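Long-range contacts in alkaline serine protease AL20 (Nesterenkonia abyssinica, PDB 3CP7), which probably hydrolyses peptide bonds in proteins as a secreted, thermostable, alkaline serine protease of the trypsin-like family from an extremophilic bacterium: residues 121-129 with 141-150; 181-189 with 197-205. All coordinates share one frame; numbering follows the deposited sequence.

Contact 1: residues 121-129 with 141-150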
loop_
_atom_site.group_PDB
_atom_site.type_symbol
_atom_site.label_atom_id
_atom_site.label_comp_id
_atom_site.label_asym_id
_atom_site.label_seq_id
_atom_site.Cartn_x
_atom_site.Cartn_y
_atom_site.Cartn_z
ATOM N N ARG A 121 22.583 5.948 10.636
ATOM C CA ARG A 121 22.045 5.642 11.952
ATOM C C ARG A 121 22.751 6.479 13.017
ATOM O O ARG A 121 23.864 6.966 12.797
ATOM C CB ARG A 121 22.218 4.148 12.251
ATOM C CG ARG A 121 21.469 3.248 11.276
ATOM C CD ARG A 121 21.645 1.761 11.591
ATOM N NE ARG A 121 20.973 1.352 12.827
ATOM C CZ ARG A 121 19.662 1.126 12.941
ATOM N NH1 ARG A 121 18.872 1.277 11.892
ATOM N NH2 ARG A 121 19.130 0.777 14.105
ATOM N N GLY A 122 22.106 6.649 14.164
ATOM C CA GLY A 122 22.744 7.281 15.315
ATOM C C GLY A 122 22.843 8.786 15.242
ATOM O O GLY A 122 23.679 9.391 15.920
ATOM N N GLN A 123 21.968 9.402 14.452
ATOM C CA GLN A 123 21.920 10.857 14.356
ATOM C C GLN A 123 21.166 11.485 15.528
ATOM O O GLN A 123 20.466 10.797 16.271
ATOM C CB GLN A 123 21.251 11.279 13.048
ATOM C CG GLN A 123 21.949 10.793 11.785
ATOM C CD GLN A 123 23.124 11.653 11.411
ATOM O OE1 GLN A 123 23.031 12.491 10.509
ATOM N NE2 GLN A 123 24.233 11.477 12.116
ATOM N N TYR A 124 21.309 12.800 15.673
ATOM C CA TYR A 124 20.589 13.572 16.668
ATOM C C TYR A 124 19.240 14.019 16.091
ATOM O O TYR A 124 19.169 14.506 14.954
ATOM C CB TYR A 124 21.417 14.798 17.078
ATOM C CG TYR A 124 20.794 15.636 18.166
ATOM C CD1 TYR A 124 21.027 15.361 19.508
ATOM C CD2 TYR A 124 19.970 16.710 17.852
ATOM C CE1 TYR A 124 20.453 16.140 20.508
ATOM C CE2 TYR A 124 19.392 17.484 18.841
ATOM C CZ TYR A 124 19.635 17.199 20.165
ATOM O OH TYR A 124 19.058 17.990 21.140
ATOM N N TYR A 125 18.193 13.869 16.895
ATOM C CA TYR A 125 16.833 14.169 16.479
ATOM C C TYR A 125 16.103 15.076 17.440
ATOM O O TYR A 125 16.373 15.085 18.647
ATOM C CB TYR A 125 16.007 12.878 16.387
ATOM C CG TYR A 125 16.389 11.971 15.244
ATOM C CD1 TYR A 125 17.256 10.896 15.444
ATOM C CD2 TYR A 125 15.894 12.194 13.953
ATOM C CE1 TYR A 125 17.610 10.054 14.397
ATOM C CE2 TYR A 125 16.244 11.358 12.894
ATOM C CZ TYR A 125 17.118 10.288 13.126
ATOM O OH TYR A 125 17.480 9.441 12.114
ATOM N N SER A 126 15.140 15.804 16.879
ATOM C CA SER A 126 14.086 16.467 17.616
ATOM C C SER A 126 12.767 15.833 17.179
ATOM O O SER A 126 12.416 15.878 15.991
ATOM C CB SER A 126 14.081 17.959 17.284
ATOM O OG SER A 126 15.312 18.549 17.665
ATOM N N ALA A 127 12.068 15.211 18.126
ATOM C CA ALA A 127 10.806 14.509 17.843
ATOM C C ALA A 127 9.650 15.265 18.471
ATOM O O ALA A 127 9.788 15.826 19.555
ATOM C CB ALA A 127 10.858 13.088 18.371
ATOM N N TYR A 128 8.508 15.281 17.790
ATOM C CA TYR A 128 7.360 16.084 18.203
ATOM C C TYR A 128 6.093 15.262 18.197
ATOM O O TYR A 128 5.974 14.299 17.438
ATOM C CB TYR A 128 7.205 17.309 17.282
ATOM C CG TYR A 128 8.356 18.258 17.458
ATOM C CD1 TYR A 128 9.548 18.066 16.769
ATOM C CD2 TYR A 128 8.266 19.334 18.342
ATOM C CE1 TYR A 128 10.635 18.916 16.955
ATOM C CE2 TYR A 128 9.349 20.195 18.532
ATOM C CZ TYR A 128 10.523 19.968 17.848
ATOM O OH TYR A 128 11.604 20.801 18.011
ATOM N N GLY A 129 5.132 15.648 19.023
ATOM C CA GLY A 129 3.834 15.002 18.972
ATOM C C GLY A 129 2.845 15.606 19.934
ATOM O O GLY A 129 3.170 16.568 20.655
ATOM N N LEU A 141 1.536 20.602 21.807
ATOM C CA LEU A 141 2.678 20.067 21.087
ATOM C C LEU A 141 3.842 19.921 22.060
ATOM O O LEU A 141 4.250 20.892 22.707
ATOM C CB LEU A 141 3.052 20.999 19.940
ATOM C CG LEU A 141 4.232 20.561 19.076
ATOM C CD1 LEU A 141 3.873 19.326 18.244
ATOM C CD2 LEU A 141 4.653 21.721 18.179
ATOM N N HIS A 142 4.349 18.700 22.181
ATOM C CA HIS A 142 5.516 18.432 22.999
ATOM C C HIS A 142 6.671 17.905 22.165
ATOM O O HIS A 142 6.487 17.496 21.010
ATOM C CB HIS A 142 5.162 17.471 24.137
ATOM C CG HIS A 142 4.328 18.109 25.197
ATOM N ND1 HIS A 142 4.879 18.770 26.273
ATOM C CD2 HIS A 142 2.986 18.240 25.319
ATOM C CE1 HIS A 142 3.910 19.258 27.026
ATOM N NE2 HIS A 142 2.753 18.953 26.470
ATOM N N SER A 143 7.863 17.917 22.744
ATOM C CA SER A 143 9.064 17.504 22.031
ATOM C C SER A 143 9.999 16.670 22.889
ATOM O O SER A 143 9.949 16.732 24.130
ATOM C CB SER A 143 9.816 18.725 21.499
ATOM O OG SER A 143 10.390 19.463 22.566
ATOM N N CYS A 144 10.859 15.928 22.203
ATOM C CA CYS A 144 11.958 15.177 22.808
ATOM C C CYS A 144 13.164 15.402 21.923
ATOM O O CYS A 144 13.019 15.656 20.727
ATOM C CB CYS A 144 11.639 13.684 22.861
ATOM S SG CYS A 144 10.213 13.280 23.862
ATOM N N HIS A 145 14.352 15.315 22.508
ATOM C CA HIS A 145 15.581 15.592 21.792
ATOM C C HIS A 145 16.656 14.650 22.263
ATOM O O HIS A 145 16.794 14.416 23.465
ATOM C CB HIS A 145 16.019 17.042 22.024
ATOM C CG HIS A 145 14.972 18.041 21.654
ATOM N ND1 HIS A 145 14.017 18.490 22.539
ATOM C CD2 HIS A 145 14.713 18.650 20.475
ATOM C CE1 HIS A 145 13.216 19.342 21.919
ATOM N NE2 HIS A 145 13.612 19.448 20.664
ATOM N N GLY A 146 17.419 14.113 21.320
ATOM C CA GLY A 146 18.499 13.232 21.694
ATOM C C GLY A 146 19.114 12.489 20.544
ATOM O O GLY A 146 18.645 12.576 19.404
ATOM N N THR A 147 20.175 11.756 20.853
ATOM C CA THR A 147 20.875 10.949 19.877
ATOM C C THR A 147 20.268 9.557 19.811
ATOM O O THR A 147 20.028 8.916 20.844
ATOM C CB THR A 147 22.382 10.893 20.211
ATOM O OG1 THR A 147 22.905 12.226 20.163
ATOM C CG2 THR A 147 23.145 10.021 19.222
ATOM N N ALA A 148 20.004 9.099 18.593
ATOM C CA ALA A 148 19.432 7.770 18.388
ATOM C C ALA A 148 20.441 6.666 18.672
ATOM O O ALA A 148 21.631 6.797 18.347
ATOM C CB ALA A 148 18.886 7.643 16.967
ATOM N N THR A 149 19.952 5.592 19.290
ATOM C CA THR A 149 20.712 4.359 19.464
ATOM C C THR A 149 19.919 3.171 18.917
ATOM O O THR A 149 18.721 3.294 18.632
ATOM C CB THR A 149 21.073 4.112 20.946
ATOM O OG1 THR A 149 19.895 4.221 21.751
ATOM C CG2 THR A 149 22.118 5.126 21.415
ATOM N N ASN A 150 20.575 2.024 18.781
ATOM C CA ASN A 150 19.972 0.838 18.205
ATOM C C ASN A 150 18.918 0.216 19.107
ATOM O O ASN A 150 19.029 0.248 20.335
ATOM C CB ASN A 150 21.052 -0.199 17.890
ATOM C CG ASN A 150 21.931 0.202 16.717
ATOM O OD1 ASN A 150 23.079 -0.243 16.623
ATOM N ND2 ASN A 150 21.416 1.029 15.824
#
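Tyr124 sends its ring toward the Gly146-His145 backbone, meeting it obliquely, and reaches His145 with its hydroxyl. The side chain leaves the backbone with CG anti to N (chi1 -177°), which brings the ring to the partner strand; CD1 comes to 3.6 Å from Gly146 C, and OH ends 3.3 Å from His145 CB. Thr147 OG1 stands at the edge of the same ring, 3.7 Å from Tyr124 CD1. In Tyr128, CG anti to the carbonyl carbon (chi1 -67°) turns the ring along the strand's face to Ser143, with CE2 3.3 Å from Ser143 CB, while its OH approaches the edge of the imidazole, 3.6 Å from His145 NE2. These residues share one face with Ser126, whose OG is hydrogen-bonded to Gly176 O and Gly178 N.

The backbone beneath is an antiparallel pair of neighbouring strands in the C-terminal barrel of the chymotrypsin-like fold. Their axes approach to 4.6 Å, and seven N-H...O=C bonds run from Gln123 to Gly129. Tyr124-Thr147, Ser126-His145 and Tyr128-Ser143 form the non-hydrogen-bonded pairs.

Tyr125, Ala127 and Cys144 point to the opposite face. There the Tyr125 ring turns an edge to Ala148, with CE1 3.7 Å from Ala148 CB, and also meets the indole of Trp173; Cys144 is tied to Cys162 by a disulfide. Beyond the end of the pair, Arg121 bends at chi3 and crosses Asn150 at about a right angle, its NH1 hydrogen-bonded to Ser156 O and its NH2 to Thr157 O.

Contact 2: residues 181-189 with 197-205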
loop_
_atom_site.group_PDB
_atom_site.type_symbol
_atom_site.label_atom_id
_atom_site.label_comp_id
_atom_site.label_asym_id
_atom_site.label_seq_id
_atom_site.Cartn_x
_atom_site.Cartn_y
_atom_site.Cartn_z
ATOM N N GLY A 181 14.238 20.824 10.393
ATOM C CA GLY A 181 15.055 19.854 9.664
ATOM C C GLY A 181 14.243 18.874 8.828
ATOM O O GLY A 181 13.006 18.901 8.836
ATOM N N ALA A 182 14.941 18.010 8.097
ATOM C CA ALA A 182 14.280 16.978 7.301
ATOM C C ALA A 182 13.694 15.908 8.215
ATOM O O ALA A 182 14.342 15.475 9.175
ATOM C CB ALA A 182 15.258 16.349 6.305
ATOM N N GLN A 183 12.462 15.500 7.916
ATOM C CA GLN A 183 11.875 14.386 8.646
ATOM C C GLN A 183 12.565 13.089 8.262
ATOM O O GLN A 183 12.788 12.820 7.081
ATOM C CB GLN A 183 10.373 14.285 8.375
ATOM C CG GLN A 183 9.753 13.113 9.129
ATOM C CD GLN A 183 8.257 13.178 9.240
ATOM O OE1 GLN A 183 7.611 14.108 8.739
ATOM N NE2 GLN A 183 7.686 12.191 9.918
ATOM N N ASN A 184 12.898 12.278 9.262
ATOM C CA ASN A 184 13.644 11.064 9.003
ATOM C C ASN A 184 13.222 9.855 9.856
ATOM O O ASN A 184 13.865 8.803 9.820
ATOM C CB ASN A 184 15.138 11.358 9.113
ATOM C CG ASN A 184 16.010 10.198 8.675
ATOM O OD1 ASN A 184 15.942 9.723 7.521
ATOM N ND2 ASN A 184 16.875 9.757 9.580
ATOM N N SER A 185 12.130 10.016 10.601
ATOM C CA SER A 185 11.438 8.886 11.228
ATOM C C SER A 185 10.126 9.406 11.793
ATOM O O SER A 185 9.712 10.553 11.514
ATOM C CB SER A 185 12.293 8.180 12.301
ATOM O OG SER A 185 11.660 6.979 12.727
ATOM N N THR A 186 9.486 8.561 12.588
ATOM C CA THR A 186 8.201 8.857 13.158
ATOM C C THR A 186 8.174 8.200 14.555
ATOM O O THR A 186 8.825 7.159 14.761
ATOM C CB THR A 186 7.230 8.269 12.109
ATOM O OG1 THR A 186 6.570 9.252 11.278
ATOM C CG2 THR A 186 6.589 6.884 12.393
ATOM N N ASN A 187 7.479 8.813 15.517
ATOM C CA ASN A 187 7.252 8.144 16.803
ATOM C C ASN A 187 6.445 6.884 16.580
ATOM O O ASN A 187 5.350 6.957 16.030
ATOM C CB ASN A 187 6.468 9.031 17.774
ATOM C CG ASN A 187 7.187 10.330 18.105
ATOM O OD1 ASN A 187 8.414 10.366 18.258
ATOM N ND2 ASN A 187 6.417 11.416 18.215
ATOM N N SER A 188 6.952 5.737 17.025
ATOM C CA SER A 188 6.251 4.479 16.793
ATOM C C SER A 188 5.848 3.700 18.051
ATOM O O SER A 188 4.676 3.339 18.194
ATOM C CB SER A 188 7.054 3.599 15.831
ATOM O OG SER A 188 6.574 2.264 15.810
ATOM N N TYR A 189 6.789 3.449 18.960
ATOM C CA TYR A 189 6.482 2.606 20.104
ATOM C C TYR A 189 7.525 2.744 21.192
ATOM O O TYR A 189 8.602 3.294 20.965
ATOM C CB TYR A 189 6.379 1.133 19.658
ATOM C CG TYR A 189 7.703 0.499 19.309
ATOM C CD1 TYR A 189 8.199 0.536 18.009
ATOM C CD2 TYR A 189 8.458 -0.160 20.282
ATOM C CE1 TYR A 189 9.425 -0.046 17.682
ATOM C CE2 TYR A 189 9.682 -0.734 19.981
ATOM C CZ TYR A 189 10.155 -0.695 18.670
ATOM O OH TYR A 189 11.373 -1.258 18.335
ATOM N N VAL A 197 11.867 5.987 26.577
ATOM C CA VAL A 197 12.579 5.845 25.309
ATOM C C VAL A 197 11.541 5.630 24.211
ATOM O O VAL A 197 10.670 4.774 24.325
ATOM C CB VAL A 197 13.627 4.701 25.336
ATOM C CG1 VAL A 197 14.355 4.592 23.993
ATOM C CG2 VAL A 197 14.655 4.934 26.447
ATOM N N MET A 198 11.623 6.449 23.163
ATOM C CA MET A 198 10.738 6.330 22.007
ATOM C C MET A 198 11.487 5.701 20.843
ATOM O O MET A 198 12.596 6.128 20.504
ATOM C CB MET A 198 10.245 7.708 21.585
ATOM C CG MET A 198 9.350 7.685 20.336
ATOM S SD MET A 198 7.686 7.088 20.673
ATOM C CE MET A 198 7.044 8.513 21.570
ATOM N N PHE A 199 10.874 4.691 20.225
ATOM C CA PHE A 199 11.444 4.067 19.046
ATOM C C PHE A 199 10.733 4.518 17.797
ATOM O O PHE A 199 9.516 4.738 17.792
ATOM C CB PHE A 199 11.450 2.538 19.179
ATOM C CG PHE A 199 12.360 2.072 20.268
ATOM C CD1 PHE A 199 11.904 1.994 21.576
ATOM C CD2 PHE A 199 13.696 1.794 20.001
ATOM C CE1 PHE A 199 12.765 1.612 22.615
ATOM C CE2 PHE A 199 14.571 1.413 21.033
ATOM C CZ PHE A 199 14.104 1.328 22.336
ATOM N N GLY A 200 11.531 4.678 16.753
ATOM C CA GLY A 200 11.028 5.063 15.449
ATOM C C GLY A 200 11.688 4.221 14.390
ATOM O O GLY A 200 12.849 3.844 14.523
ATOM N N PRO A 201 10.959 3.922 13.313
ATOM C CA PRO A 201 11.511 3.038 12.292
ATOM C C PRO A 201 12.600 3.691 11.450
ATOM O O PRO A 201 12.602 4.917 11.256
ATOM C CB PRO A 201 10.290 2.709 11.422
ATOM C CG PRO A 201 9.420 3.949 11.555
ATOM C CD PRO A 201 9.573 4.337 13.002
ATOM N N TYR A 202 13.494 2.870 10.917
ATOM C CA TYR A 202 14.499 3.384 10.000
ATOM C C TYR A 202 13.840 3.802 8.685
ATOM O O TYR A 202 13.092 3.030 8.072
ATOM C CB TYR A 202 15.611 2.351 9.758
ATOM C CG TYR A 202 16.712 2.890 8.880
ATOM C CD1 TYR A 202 16.791 2.524 7.539
ATOM C CD2 TYR A 202 17.645 3.797 9.385
ATOM C CE1 TYR A 202 17.790 3.041 6.721
ATOM C CE2 TYR A 202 18.646 4.318 8.566
ATOM C CZ TYR A 202 18.711 3.923 7.245
ATOM O OH TYR A 202 19.690 4.447 6.431
ATOM N N PHE A 203 14.116 5.027 8.248
ATOM C CA PHE A 203 13.599 5.480 6.956
ATOM C C PHE A 203 14.577 5.058 5.858
ATOM O O PHE A 203 15.547 5.771 5.552
ATOM C CB PHE A 203 13.379 6.997 6.949
ATOM C CG PHE A 203 11.973 7.431 7.349
ATOM C CD1 PHE A 203 11.125 6.625 8.133
ATOM C CD2 PHE A 203 11.517 8.684 6.964
ATOM C CE1 PHE A 203 9.825 7.063 8.474
ATOM C CE2 PHE A 203 10.232 9.132 7.329
ATOM C CZ PHE A 203 9.394 8.321 8.079
ATOM N N GLY A 204 14.325 3.882 5.293
ATOM C CA GLY A 204 15.169 3.339 4.239
ATOM C C GLY A 204 14.471 3.340 2.898
ATOM O O GLY A 204 13.610 4.181 2.645
ATOM N N SER A 205 14.802 2.371 2.054
ATOM C CA SER A 205 14.239 2.317 0.707
ATOM C C SER A 205 12.757 1.942 0.703
ATOM O O SER A 205 12.020 2.332 -0.205
ATOM C CB SER A 205 15.025 1.362 -0.174
ATOM O OG SER A 205 15.120 0.079 0.417
HETATM O O HOH W 1 15.589 6.673 10.173
#
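With chi1 of 72°, Tyr189 sets CG between its backbone N and carbonyl carbon, which folds the ring back over Phe199 CB. Ser185 has OG anti to its N (chi1 -171°), directed at Pro201 O.

The tyrosine ring is covered on one face by a methylene rather than by the other ring: Phe199 CB lies 3.6 Å from the Tyr189 ring centroid, a CH-pi contact. The two rings are nearly parallel, their planes 15° apart, but slid so far that they barely overlap, the Tyr189 and Phe199 centroids being 5.2 Å apart. Phe199 N donates to Tyr189 O at 2.8 Å. In return Phe199 O accepts two donors, Ser188 N at 2.9 Å and Tyr189 N at 3.2 Å, the signature of a classic beta bulge. This is where the outermost strands of the six-stranded sheet meet, closing the second barrel of the trypsin-like fold.

Met198, bent at chi2 and chi3, crosses Asn187 at about a right angle, its SD 3.7 Å from Asn187 CB. Asn187 spends its amide on Trp173 NE1 and Ser168 O. Farther on, Ser185 OG donates to Pro201 O at 2.7 Å. One face of the Phe203 ring is covered by Ser185 CA, over its centre and 3.7 Å from the centroid, and by Asn184 C, toward the rim; a water accepts from Phe203 N while donating to Asn184 O.

Ser188 OG is hydrogen-bonded to Asp91 OD1, of the probable Ser-His-Asp triad. The bulge ties Ser188 N to Phe199 O, which is consistent with a second-shell role for this contact: holding the serine that probably orients the aspartate, as in other trypsin-like proteases.

In the fold
Contacts 1 and 2 belong to one sheet, their centres about 9 Å apart. Contact 1 pairs its two middle strands, whereas contact 2 brings its two outermost strands together. Strand 172-175 lies between 124-129 and 183-191 and is hydrogen-bonded to both, to Ser126 through Phe174 and to Asn184 and Ser185 through Trp173. The two contacts also touch directly: Tyr128 O lies 3.0 Å from Asn187 ND2, Ala127 CB packs 3.7 Å from Asn187 OD1, and Arg121 NH1 comes within 3.8 Å of Tyr202 CD2. The probable triad of Ser169, His41 and Asp91 is approached from contact 2, through Ser188; contact 1 connects to that side through Asn187, the neighbouring residue.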